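Local coordinates for protein cytochrome (Paracoccus pantotrophus, PDB 2XTS) that carries a covalently bound heme c in the N-terminal part of the SoxD cytochrome subunit of sulfane dehydrogenase SoxCD, where it probably serves electron transfer, at residues Y90-V93 / H94-P98; Q103-S106 / V107-Y111. One frame throughout, in Å; residues are numbered along the deposited sequence.

Contact 1 of 2, residues Y90-V93 / H94-P98; sequences YDYV and HRSMP. With HEC (heme c), chain U.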
ATOM      1  N   TYR D  90      30.403  27.905  -3.032  1.00  7.83           N
ATOM      2  CA  TYR D  90      29.689  28.882  -3.801  1.00  7.06           C
ATOM      3  C   TYR D  90      28.293  28.392  -4.137  1.00  6.95           C
ATOM      4  O   TYR D  90      27.286  29.079  -3.952  1.00  7.37           O
ATOM      5  CB  TYR D  90      30.488  29.199  -5.094  1.00  7.42           C
ATOM      6  CG  TYR D  90      29.839  30.310  -5.871  1.00  8.79           C
ATOM      7  CD1 TYR D  90      28.683  30.078  -6.605  1.00 11.57           C
ATOM      8  CD2 TYR D  90      30.361  31.604  -5.850  1.00 11.82           C
ATOM      9  CE1 TYR D  90      28.047  31.109  -7.293  1.00 13.83           C
ATOM     10  CE2 TYR D  90      29.736  32.628  -6.542  1.00 13.93           C
ATOM     11  CZ  TYR D  90      28.575  32.378  -7.242  1.00 13.84           C
ATOM     12  OH  TYR D  90      27.964  33.390  -7.935  1.00 21.35           O
ATOM     13  N   ASP D  91      28.253  27.208  -4.716  1.00  7.24           N
ATOM     14  CA  ASP D  91      27.009  26.675  -5.242  1.00  7.04           C
ATOM     15  C   ASP D  91      25.952  26.477  -4.169  1.00  6.79           C
ATOM     16  O   ASP D  91      24.827  26.908  -4.332  1.00  7.47           O
ATOM     17  CB  ASP D  91      27.383  25.373  -5.969  1.00  7.47           C
ATOM     18  CG  ASP D  91      26.255  24.731  -6.740  1.00  8.72           C
ATOM     19  OD1 ASP D  91      25.117  25.234  -6.729  1.00 10.91           O
ATOM     20  OD2 ASP D  91      26.547  23.682  -7.364  1.00  9.35           O
ATOM     21  N   TYR D  92      26.325  25.803  -3.095  1.00  6.87           N
ATOM     22  CA  TYR D  92      25.392  25.513  -2.040  1.00  6.37           C
ATOM     23  C   TYR D  92      24.883  26.820  -1.406  1.00  7.11           C
ATOM     24  O   TYR D  92      23.688  26.969  -1.143  1.00  7.06           O
ATOM     25  CB  TYR D  92      26.038  24.610  -0.982  1.00  7.05           C
ATOM     26  CG  TYR D  92      25.112  24.257   0.162  1.00  6.13           C
ATOM     27  CD1 TYR D  92      24.046  23.355  -0.013  1.00  6.07           C
ATOM     28  CD2 TYR D  92      25.228  24.867   1.400  1.00  6.40           C
ATOM     29  CE1 TYR D  92      23.185  23.048   1.037  1.00  6.42           C
ATOM     30  CE2 TYR D  92      24.373  24.534   2.421  1.00  6.72           C
ATOM     31  CZ  TYR D  92      23.349  23.633   2.237  1.00  6.20           C
ATOM     32  OH  TYR D  92      22.545  23.339   3.307  1.00  7.70           O
ATOM     33  N   VAL D  93      25.791  27.751  -1.107  1.00  6.88           N
ATOM     34  CA  VAL D  93      25.373  29.015  -0.504  1.00  8.00           C
ATOM     35  C   VAL D  93      24.388  29.737  -1.420  1.00  7.56           C
ATOM     36  O   VAL D  93      23.347  30.227  -0.989  1.00  7.58           O
ATOM     37  CB  VAL D  93      26.592  29.902  -0.152  1.00  8.24           C
ATOM     38  CG1 VAL D  93      26.152  31.315   0.166  1.00 10.80           C
ATOM     39  CG2 VAL D  93      27.377  29.305   1.014  1.00 10.40           C
ATOM     40  N   HIS D  94      24.749  29.833  -2.694  1.00  7.46           N
ATOM     41  CA  HIS D  94      23.928  30.556  -3.651  1.00  7.81           C
ATOM     42  C   HIS D  94      22.518  29.966  -3.770  1.00  7.70           C
ATOM     43  O   HIS D  94      21.536  30.701  -3.884  1.00  8.35           O
ATOM     44  CB  HIS D  94      24.637  30.546  -5.017  1.00  8.55           C
ATOM     45  CG  HIS D  94      24.041  31.461  -6.033  1.00 10.42           C
ATOM     46  ND1 HIS D  94      24.226  32.824  -5.996  1.00 12.37           N
ATOM     47  CD2 HIS D  94      23.304  31.208  -7.138  1.00 13.00           C
ATOM     48  CE1 HIS D  94      23.608  33.380  -7.024  1.00 13.22           C
ATOM     49  NE2 HIS D  94      23.035  32.423  -7.726  1.00 14.82           N
ATOM     50  N   ARG D  95      22.438  28.641  -3.776  1.00  7.52           N
ATOM     51  CA  ARG D  95      21.189  27.922  -4.037  1.00  7.45           C
ATOM     52  C   ARG D  95      20.307  27.712  -2.832  1.00  6.99           C
ATOM     53  O   ARG D  95      19.100  27.642  -2.986  1.00  8.21           O
ATOM     54  CB  ARG D  95      21.526  26.565  -4.676  1.00  7.26           C
ATOM     55  CG  ARG D  95      20.330  25.678  -5.015  1.00  8.55           C
ATOM     56  CD  ARG D  95      19.380  26.241  -6.048  1.00  9.85           C
ATOM     57  NE  ARG D  95      18.349  25.276  -6.405  1.00  9.47           N
ATOM     58  CZ  ARG D  95      17.299  25.002  -5.644  1.00  8.58           C
ATOM     59  NH1 ARG D  95      17.136  25.635  -4.502  1.00  9.49           N
ATOM     60  NH2 ARG D  95      16.413  24.088  -6.024  1.00 10.67           N
ATOM     61  N   SER D  96      20.914  27.625  -1.648  1.00  6.82           N
ATOM     62  CA  SER D  96      20.249  27.023  -0.498  1.00  6.65           C
ATOM     63  C   SER D  96      20.386  27.748   0.840  1.00  6.81           C
ATOM     64  O   SER D  96      19.761  27.333   1.820  1.00  7.47           O
ATOM     65  CB  SER D  96      20.690  25.561  -0.342  1.00  7.34           C
ATOM     66  OG  SER D  96      20.317  24.805  -1.485  1.00  7.89           O
ATOM     67  N   MET D  97      21.145  28.829   0.894  1.00  7.20           N
ATOM     68  CA  MET D  97      21.227  29.653   2.091  1.00  7.46           C
ATOM     69  C   MET D  97      20.844  31.085   1.731  1.00  7.61           C
ATOM     70  O   MET D  97      20.853  31.449   0.565  1.00  8.52           O
ATOM     71  CB  MET D  97      22.635  29.568   2.708  1.00  7.46           C
ATOM     72  CG  MET D  97      22.968  28.222   3.285  1.00  6.81           C
ATOM     73  SD  MET D  97      22.131  27.926   4.874  1.00  6.84           S
ATOM     74  CE  MET D  97      21.421  26.282   4.577  1.00  8.41           C
ATOM     75  N   PRO D  98      20.483  31.900   2.726  1.00  7.08           N
ATOM     76  CA  PRO D  98      20.223  31.529   4.110  1.00  7.43           C
ATOM     77  C   PRO D  98      19.066  30.545   4.308  1.00  7.21           C
ATOM     78  O   PRO D  98      18.110  30.546   3.550  1.00  8.02           O
ATOM     79  CB  PRO D  98      19.867  32.868   4.786  1.00  8.23           C
ATOM     80  CG  PRO D  98      20.112  33.907   3.822  1.00  9.75           C
ATOM     81  CD  PRO D  98      20.199  33.313   2.453  1.00  8.00           C
TER
HETATM   82 FE   HEC U 500      23.585  28.032   6.709  1.00  2.11          FE
HETATM   83  CHA HEC U 500      24.229  24.719   6.324  1.00  1.93           C
HETATM   84  CHB HEC U 500      26.276  28.790   4.819  1.00  1.73           C
HETATM   85  CHC HEC U 500      22.699  31.280   6.802  1.00  1.97           C
HETATM   86  CHD HEC U 500      21.295  27.326   9.068  1.00  2.08           C
HETATM   87  NA  HEC U 500      24.969  26.969   5.767  1.00  1.82           N
HETATM   88  C1A HEC U 500      25.118  25.597   5.783  1.00  2.02           C
HETATM   89  C2A HEC U 500      26.343  25.225   5.078  1.00  1.95           C
HETATM   90  C3A HEC U 500      26.922  26.362   4.658  1.00  1.90           C
HETATM   91  C4A HEC U 500      26.057  27.460   5.082  1.00  2.08           C
HETATM   92  CMA HEC U 500      28.214  26.519   3.838  1.00  2.53           C
HETATM   93  CAA HEC U 500      26.844  23.772   4.893  1.00  2.24           C
HETATM   94  CBA HEC U 500      27.629  23.288   6.115  1.00  2.61           C
HETATM   95  CGA HEC U 500      28.209  21.916   5.965  1.00  2.84           C
HETATM   96  O1A HEC U 500      27.631  21.101   5.259  1.00  2.51           O
HETATM   97  O2A HEC U 500      29.271  21.716   6.604  1.00  3.39           O
HETATM   98  NB  HEC U 500      24.322  29.690   5.919  1.00  2.23           N
HETATM   99  C1B HEC U 500      25.432  29.816   5.139  1.00  1.90           C
HETATM  100  C2B HEC U 500      25.476  31.178   4.636  1.00  1.93           C
HETATM  101  C3B HEC U 500      24.497  31.863   5.192  1.00  2.28           C
HETATM  102  C4B HEC U 500      23.736  30.950   5.990  1.00  2.32           C
HETATM  103  CMB HEC U 500      26.677  31.685   3.791  1.00  2.67           C
HETATM  104  CAB HEC U 500      24.139  33.336   4.958  1.00  2.72           C
HETATM  105  CBB HEC U 500      23.981  33.610   3.442  1.00  2.68           C
HETATM  106  NC  HEC U 500      22.249  29.114   7.735  1.00  1.86           N
HETATM  107  C1C HEC U 500      22.041  30.471   7.671  1.00  2.29           C
HETATM  108  C2C HEC U 500      21.019  30.847   8.602  1.00  2.42           C
HETATM  109  C3C HEC U 500      20.679  29.739   9.258  1.00  2.50           C
HETATM  110  C4C HEC U 500      21.444  28.638   8.724  1.00  1.73           C
HETATM  111  CMC HEC U 500      20.539  32.297   8.855  1.00  3.03           C
HETATM  112  CAC HEC U 500      19.707  29.565  10.420  1.00  3.14           C
HETATM  113  CBC HEC U 500      18.313  30.108  10.400  1.00  2.70           C
HETATM  114  ND  HEC U 500      22.875  26.353   7.516  1.00  1.84           N
HETATM  115  C1D HEC U 500      21.848  26.257   8.427  1.00  1.97           C
HETATM  116  C2D HEC U 500      21.469  24.905   8.660  1.00  2.36           C
HETATM  117  C3D HEC U 500      22.355  24.123   7.803  1.00  2.27           C
HETATM  118  C4D HEC U 500      23.212  25.056   7.165  1.00  1.91           C
HETATM  119  CMD HEC U 500      20.374  24.319   9.536  1.00  2.87           C
HETATM  120  CAD HEC U 500      22.330  22.612   7.652  1.00  2.20           C
HETATM  121  CBD HEC U 500      21.377  22.243   6.514  1.00  2.41           C
HETATM  122  CGD HEC U 500      21.276  20.771   6.284  1.00  2.24           C
HETATM  123  O1D HEC U 500      22.088  19.999   6.836  1.00  3.28           O
HETATM  124  O2D HEC U 500      20.457  20.379   5.421  1.00  2.97           O
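Y92 and M97 meet beside the heme, at the C-terminal part of helix 86-96, OH of Y92 lying 3.4 Å from CE of M97. Followed outward, M97 packs CB over heme nitrogen NB, and CG lies above the porphyrin, about equally near NB and NA. Bends at chi2 (-75°) and chi3 then turn SD onto the iron, 2.3 Å from FE, and lay CE over ND, where the tyrosine hydroxyl meets it. H50 binds the same iron through NE2, so the heme has the His/Met axial pair of class I-like c-type cytochromes.

Y92 stands with CG anti to its own nitrogen (chi1 -180°), which carries the ring to pyrrole A of the heme: CE2 is 3.4 Å from heme C2A. One face of the ring takes CB of S96 in a CH-pi contact, 4.2 Å from the ring centroid. With alanine here, heme C2A and S96 CB would probably lose a packing partner and the M97 methyl be less closely held.

Behind these groups, i to i+4 backbone bonds run from H94 N to M97 N; that of S96 N to Y92 O is bent (130°), and M97 N meets O of V93 from above the carbonyl plane at 3.2 Å. Y90 and H94 run side by side, their ring centroids 5.6 Å apart with little overlap. R95 forms a salt bridge with E172, and S96 OG a hydrogen bond with A176 O, both of the sulfite dehydrogenase chain.

The chemistry is that of a soft thioether on heme iron, a ligand expected to favour the ferrous state.

Contact 2 of 2, residues Q103-S106 / V107-Y111; sequences QTLS and VDDTY. With CA (calcium ion), chain X.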
ATOM      1  N   GLN D 103      18.172  31.635  -1.953  1.00  9.06           N
ATOM      2  CA  GLN D 103      18.215  32.252  -3.285  1.00  9.27           C
ATOM      3  C   GLN D 103      17.983  33.760  -3.232  1.00 10.40           C
ATOM      4  O   GLN D 103      17.384  34.328  -4.146  1.00 13.57           O
ATOM      5  CB  GLN D 103      17.249  31.613  -4.289  1.00  9.98           C
ATOM      6  CG  GLN D 103      17.451  30.119  -4.435  1.00 10.15           C
ATOM      7  CD  GLN D 103      16.765  29.589  -5.661  1.00 12.00           C
ATOM      8  OE1 GLN D 103      15.734  28.892  -5.606  1.00 12.67           O
ATOM      9  NE2 GLN D 103      17.318  29.921  -6.783  1.00 12.68           N
ATOM     10  N   THR D 104      18.460  34.390  -2.165  1.00 10.38           N
ATOM     11  CA  THR D 104      18.372  35.841  -2.025  1.00 10.45           C
ATOM     12  C   THR D 104      19.738  36.533  -2.214  1.00 10.63           C
ATOM     13  O   THR D 104      19.822  37.743  -2.090  1.00 12.78           O
ATOM     14  CB  THR D 104      17.770  36.198  -0.656  1.00 10.82           C
ATOM     15  OG1 THR D 104      18.493  35.492   0.354  1.00 13.52           O
ATOM     16  CG2 THR D 104      16.285  35.859  -0.605  1.00 13.13           C
ATOM     17  N   LEU D 105      20.787  35.775  -2.513  1.00 10.17           N
ATOM     18  CA  LEU D 105      22.124  36.325  -2.721  1.00 10.19           C
ATOM     19  C   LEU D 105      22.424  36.513  -4.197  1.00 10.03           C
ATOM     20  O   LEU D 105      22.130  35.641  -5.017  1.00 11.38           O
ATOM     21  CB  LEU D 105      23.163  35.362  -2.166  1.00 10.07           C
ATOM     22  CG  LEU D 105      23.075  35.136  -0.657  1.00 10.79           C
ATOM     23  CD1 LEU D 105      23.986  34.004  -0.258  1.00  9.69           C
ATOM     24  CD2 LEU D 105      23.435  36.412   0.080  1.00 14.26           C
ATOM     25  N   SER D 106      23.012  37.661  -4.538  1.00 10.08           N
ATOM     26  CA  SER D 106      23.506  37.876  -5.878  1.00 10.01           C
ATOM     27  C   SER D 106      24.779  37.085  -6.136  1.00  9.86           C
ATOM     28  O   SER D 106      25.395  36.536  -5.217  1.00 10.62           O
ATOM     29  CB  SER D 106      23.783  39.342  -6.118  1.00 10.22           C
ATOM     30  OG  SER D 106      24.910  39.756  -5.374  1.00 12.09           O
ATOM     31  N   VAL D 107      25.192  37.053  -7.400  1.00 10.39           N
ATOM     32  CA  VAL D 107      26.455  36.446  -7.766  1.00 10.58           C
ATOM     33  C   VAL D 107      27.614  37.105  -7.004  1.00 10.19           C
ATOM     34  O   VAL D 107      28.462  36.421  -6.454  1.00 10.53           O
ATOM     35  CB  VAL D 107      26.676  36.491  -9.304  1.00 10.95           C
ATOM     36  CG1 VAL D 107      28.133  36.236  -9.680  1.00 10.80           C
ATOM     37  CG2 VAL D 107      25.729  35.501 -10.008  1.00 12.52           C
ATOM     38  N   ASP D 108      27.664  38.434  -6.995  1.00 10.01           N
ATOM     39  CA  ASP D 108      28.722  39.143  -6.290  1.00 10.42           C
ATOM     40  C   ASP D 108      28.668  38.890  -4.793  1.00  9.54           C
ATOM     41  O   ASP D 108      29.701  38.699  -4.152  1.00  9.97           O
ATOM     42  CB  ASP D 108      28.651  40.640  -6.564  1.00 11.09           C
ATOM     43  CG  ASP D 108      29.182  41.028  -7.941  1.00 12.31           C
ATOM     44  OD1 ASP D 108      29.789  40.190  -8.645  1.00 14.80           O
ATOM     45  OD2 ASP D 108      29.010  42.220  -8.279  1.00 17.29           O
ATOM     46  N   ASP D 109      27.470  38.880  -4.231  1.00  9.63           N
ATOM     47  CA  ASP D 109      27.300  38.585  -2.812  1.00  9.28           C
ATOM     48  C   ASP D 109      27.892  37.214  -2.470  1.00  8.86           C
ATOM     49  O   ASP D 109      28.501  37.021  -1.422  1.00  9.54           O
ATOM     50  CB  ASP D 109      25.822  38.485  -2.410  1.00  9.95           C
ATOM     51  CG  ASP D 109      25.076  39.787  -2.418  1.00 12.44           C
ATOM     52  OD1 ASP D 109      25.696  40.878  -2.426  1.00 13.97           O
ATOM     53  OD2 ASP D 109      23.816  39.701  -2.422  1.00 14.75           O
ATOM     54  N   THR D 110      27.672  36.250  -3.358  1.00  8.83           N
ATOM     55  CA  THR D 110      28.127  34.880  -3.114  1.00  8.73           C
ATOM     56  C   THR D 110      29.637  34.778  -3.205  1.00  8.75           C
ATOM     57  O   THR D 110      30.282  34.121  -2.405  1.00  8.32           O
ATOM     58  CB  THR D 110      27.400  33.875  -4.036  1.00  9.08           C
ATOM     59  OG1 THR D 110      25.979  34.047  -3.918  1.00 10.83           O
ATOM     60  CG2 THR D 110      27.743  32.446  -3.647  1.00  9.05           C
ATOM     61  N   TYR D 111      30.230  35.470  -4.159  1.00  8.93           N
ATOM     62  CA  TYR D 111      31.698  35.543  -4.182  1.00  9.15           C
ATOM     63  C   TYR D 111      32.261  36.153  -2.912  1.00  9.04           C
ATOM     64  O   TYR D 111      33.241  35.669  -2.359  1.00  8.71           O
ATOM     65  CB  TYR D 111      32.230  36.327  -5.387  1.00  9.59           C
ATOM     66  CG  TYR D 111      32.231  35.568  -6.699  1.00  9.55           C
ATOM     67  CD1 TYR D 111      32.988  34.409  -6.868  1.00 11.64           C
ATOM     68  CD2 TYR D 111      31.459  36.000  -7.767  1.00  8.64           C
ATOM     69  CE1 TYR D 111      32.992  33.735  -8.088  1.00 12.46           C
ATOM     70  CE2 TYR D 111      31.442  35.328  -8.970  1.00  9.98           C
ATOM     71  CZ  TYR D 111      32.204  34.197  -9.126  1.00  9.86           C
ATOM     72  OH  TYR D 111      32.176  33.531 -10.328  1.00 12.88           O
TER
HETATM   73 CA    CA X1231      19.717  39.917  -1.700  0.50  5.45          CA
HETATM   74  O   HOH W   1      21.874  39.585  -0.434  1.00 21.39           O
HETATM   75  O   HOH W   2      21.605  40.809  -3.269  1.00 28.53           O
HETATM   76  O   HOH W   3      17.349  39.868  -1.504  1.00 33.24           O
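The side chain of S106 is turned so that OG lies between its own nitrogen and carbonyl carbon (chi1 70°), while D109 swings CG anti to its carbonyl carbon (chi1 -70°), and the two residues grip each other. OG of S106 accepts from N of D109 at 2.9 Å, nearly straight at 162°. In return, N of S106 donates to OD2 of D109 at 3.0 Å, reaching the carboxylate from above its plane.

T110 adds a second hold on the same serine. Its N and its OG1 both donate to O of S106, from opposite faces of the carbonyl, the hydroxyl at 2.9 Å. L105 brings CB to 3.6 Å from T110 OG1 and crosses D109 with CD2 against CB, while its side chain also touches the heme.

D109 OD2 does further work: two waters donate to it, and both are ligands of the calcium ion. The metal also binds O of T104, at 2.2 Å, and a third water. The carboxylate is thus a second-shell group, orienting calcium-bound water without touching the ion, and its negative charge probably favours the cation there.

Next to D109, OD1 of D108 takes a hydrogen bond from N of S32. Together, the reciprocal S106 and D109 bonds make a capping box, with S106 as N-cap of helix 107-120, set beside a calcium site.

How the contacts relate
The two contacts follow one another along the chain, with centres about 8 Å apart: contact 1 lies at the C-terminal part of helix 86-96, and contact 2 begins helix 107-120. They touch directly. ND1 of H94 lies 3.0 Å from OG1 of T110, a probable hydrogen bond, and CE1 of H94 is 3.4 Å from O of L105. Y90 OH lies 3.3 Å from CG1 of V107 and makes a weak hydrogen bond to V107 O. Both contacts reach the heme pocket, contact 1 through the iron ligand M97 and contact 2 through L105, their side chains about 6 Å apart. The calcium lies on the contact 2 side, about 9 Å from the H94 side chain.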